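Local coordinates for protein angiogenin-1 (Salmo salar, PDB 7BFK) that probably cleaves RNA as a secreted endoribonuclease of the pancreatic ribonuclease family, at residues K101-I105 against I121-D125. Numbering follows the deposited sequence.
Sequences KKVII and IGITD
Strand 101-105 and strand 122-124 run antiparallel, their axes 145° apart and 4.3 Å at closest approach; at Asp-125 the backbone leaves the beta region (phi 88°). Lys-102/Thr-124 and Ile-104/Gly-122 are hydrogen-bonded pairs, and Val-103/Ile-123 is the non-hydrogen-bonded pair between them. Ile-104 N donates to Gly-122 O and Gly-122 N to Ile-104 O, both at 2.9 Å; Thr-124 N reaches Lys-102 O at 3.0 Å, whereas the return bond, Lys-102 N to Thr-124 O (3.0 Å), is weak. Lys-101, chi1 m, runs along Ile-123, with its CD 3.7 Å from Ile-123 CD1. On the face shared with Lys-102, Ile-104 (chi1 m, chi2 t) extends past side-chain-less Gly-122, bringing CD1 within 3.7 Å of Thr-124 CG2. Thr-124, chi1 t, turns OG1 to Asp-125 OD1 (3.0 Å). This antiparallel pairing adds the C-terminal strand 122-124 to the RNase A-type sheet, after the intervening strand 111-113. Strand 69-72 pairs with 93-108 along its other edge, while Phe-10 of helix 5-14 packs on Ile-105 and Ile-121.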
ATOM      1  N   LYS A 101      11.967  -1.298  -4.314  1.00 29.75           N
ATOM      2  CA  LYS A 101      11.376  -0.960  -5.633  1.00 28.96           C
ATOM      3  C   LYS A 101      10.822   0.454  -5.660  1.00 27.05           C
ATOM      4  O   LYS A 101      10.473   1.004  -4.596  1.00 25.86           O
ATOM      5  CB  LYS A 101      10.283  -1.989  -5.966  1.00 35.57           C
ATOM      6  CG  LYS A 101      10.853  -3.356  -6.324  1.00 40.33           C
ATOM      7  CD  LYS A 101      10.031  -4.192  -7.234  1.00 49.83           C
ATOM      8  CE  LYS A 101      10.779  -5.421  -7.716  1.00 53.05           C
ATOM      9  NZ  LYS A 101      11.854  -5.066  -8.669  1.00 59.48           N
ATOM     10  N   LYS A 102      10.809   1.046  -6.845  1.00 28.16           N
ATOM     11  CA  LYS A 102      10.073   2.299  -7.076  1.00 30.16           C
ATOM     12  C   LYS A 102       8.609   1.891  -6.931  1.00 27.71           C
ATOM     13  O   LYS A 102       8.275   0.738  -7.320  1.00 27.61           O
ATOM     14  CB  LYS A 102      10.411   2.905  -8.435  1.00 30.46           C
ATOM     15  CG  LYS A 102      11.889   3.236  -8.600  1.00 37.60           C
ATOM     16  CD  LYS A 102      12.212   4.021  -9.838  1.00 41.56           C
ATOM     17  CE  LYS A 102      13.688   4.026 -10.159  1.00 48.08           C
ATOM     18  NZ  LYS A 102      14.499   4.097  -8.927  1.00 56.11           N
ATOM     19  N   VAL A 103       7.790   2.747  -6.345  1.00 27.18           N
ATOM     20  CA  VAL A 103       6.353   2.430  -6.137  1.00 25.53           C
ATOM     21  C   VAL A 103       5.525   3.251  -7.128  1.00 27.33           C
ATOM     22  O   VAL A 103       5.988   4.337  -7.572  1.00 28.93           O
ATOM     23  CB  VAL A 103       5.939   2.674  -4.686  1.00 25.92           C
ATOM     24  CG1 VAL A 103       6.672   1.731  -3.751  1.00 27.35           C
ATOM     25  CG2 VAL A 103       6.159   4.129  -4.289  1.00 28.61           C
ATOM     26  N   ILE A 104       4.389   2.707  -7.530  1.00 27.34           N
ATOM     27  CA  ILE A 104       3.445   3.388  -8.438  1.00 26.65           C
ATOM     28  C   ILE A 104       2.154   3.603  -7.671  1.00 28.70           C
ATOM     29  O   ILE A 104       1.541   2.623  -7.260  1.00 25.90           O
ATOM     30  CB  ILE A 104       3.249   2.607  -9.732  1.00 30.39           C
ATOM     31  CG1 ILE A 104       4.590   2.229 -10.366  1.00 30.64           C
ATOM     32  CG2 ILE A 104       2.370   3.430 -10.658  1.00 30.86           C
ATOM     33  CD1 ILE A 104       4.503   1.115 -11.388  1.00 36.98           C
ATOM     34  N   ILE A 105       1.784   4.858  -7.483  1.00 27.00           N
ATOM     35  CA  ILE A 105       0.593   5.249  -6.691  1.00 29.44           C
ATOM     36  C   ILE A 105      -0.255   6.210  -7.517  1.00 34.80           C
ATOM     37  O   ILE A 105       0.197   6.651  -8.568  1.00 30.31           O
ATOM     38  CB  ILE A 105       1.031   5.904  -5.375  1.00 29.29           C
ATOM     39  CG1 ILE A 105       1.668   7.276  -5.621  1.00 30.63           C
ATOM     40  CG2 ILE A 105       1.951   4.980  -4.601  1.00 29.75           C
ATOM     41  CD1 ILE A 105       1.980   8.039  -4.366  1.00 31.26           C
ATOM     42  N   ILE A 121      -0.854  -0.762  -4.389  1.00 23.47           N
ATOM     43  CA  ILE A 121       0.127   0.102  -5.073  1.00 25.02           C
ATOM     44  C   ILE A 121       0.924  -0.810  -6.001  1.00 24.13           C
ATOM     45  O   ILE A 121       0.860  -2.043  -5.823  1.00 23.44           O
ATOM     46  CB  ILE A 121       1.005   0.838  -4.058  1.00 23.67           C
ATOM     47  CG1 ILE A 121       1.771  -0.142  -3.185  1.00 24.66           C
ATOM     48  CG2 ILE A 121       0.147   1.784  -3.211  1.00 25.27           C
ATOM     49  CD1 ILE A 121       2.895   0.505  -2.432  1.00 26.42           C
ATOM     50  N   GLY A 122       1.622  -0.215  -6.948  1.00 24.95           N
ATOM     51  CA  GLY A 122       2.467  -0.943  -7.903  1.00 23.78           C
ATOM     52  C   GLY A 122       3.909  -0.868  -7.488  1.00 25.92           C
ATOM     53  O   GLY A 122       4.253  -0.028  -6.615  1.00 23.31           O
ATOM     54  N   ILE A 123       4.729  -1.735  -8.072  1.00 25.14           N
ATOM     55  CA  ILE A 123       6.190  -1.777  -7.852  1.00 25.10           C
ATOM     56  C   ILE A 123       6.832  -1.957  -9.217  1.00 29.13           C
ATOM     57  O   ILE A 123       6.202  -2.623 -10.118  1.00 25.98           O
ATOM     58  CB  ILE A 123       6.612  -2.889  -6.870  1.00 29.51           C
ATOM     59  CG1 ILE A 123       6.117  -4.267  -7.312  1.00 31.24           C
ATOM     60  CG2 ILE A 123       6.175  -2.558  -5.465  1.00 27.38           C
ATOM     61  CD1 ILE A 123       6.675  -5.416  -6.462  1.00 34.15           C
ATOM     62  N   THR A 124       8.011  -1.382  -9.393  1.00 29.38           N
ATOM     63  CA  THR A 124       8.774  -1.503 -10.649  1.00 33.56           C
ATOM     64  C   THR A 124      10.263  -1.233 -10.411  1.00 38.75           C
ATOM     65  O   THR A 124      10.593  -0.489  -9.452  1.00 40.56           O
ATOM     66  CB  THR A 124       8.205  -0.563 -11.707  1.00 35.23           C
ATOM     67  OG1 THR A 124       8.991  -0.767 -12.884  1.00 34.61           O
ATOM     68  CG2 THR A 124       8.223   0.887 -11.280  1.00 32.82           C
ATOM     69  N   ASP A 125      11.089  -1.846 -11.258  1.00 44.13           N
ATOM     70  CA  ASP A 125      12.574  -1.726 -11.333  1.00 54.92           C
ATOM     71  C   ASP A 125      13.215  -2.747 -10.386  1.00 59.50           C
ATOM     72  O   ASP A 125      13.302  -3.922 -10.757  1.00 51.46           O
ATOM     73  CB  ASP A 125      13.036  -0.296 -11.066  1.00 58.14           C
ATOM     74  CG  ASP A 125      12.740   0.687 -12.189  1.00 61.02           C
ATOM     75  OD1 ASP A 125      11.716   0.521 -12.879  1.00 57.48           O
ATOM     76  OD2 ASP A 125      13.557   1.604 -12.378  1.00 81.40           O
TER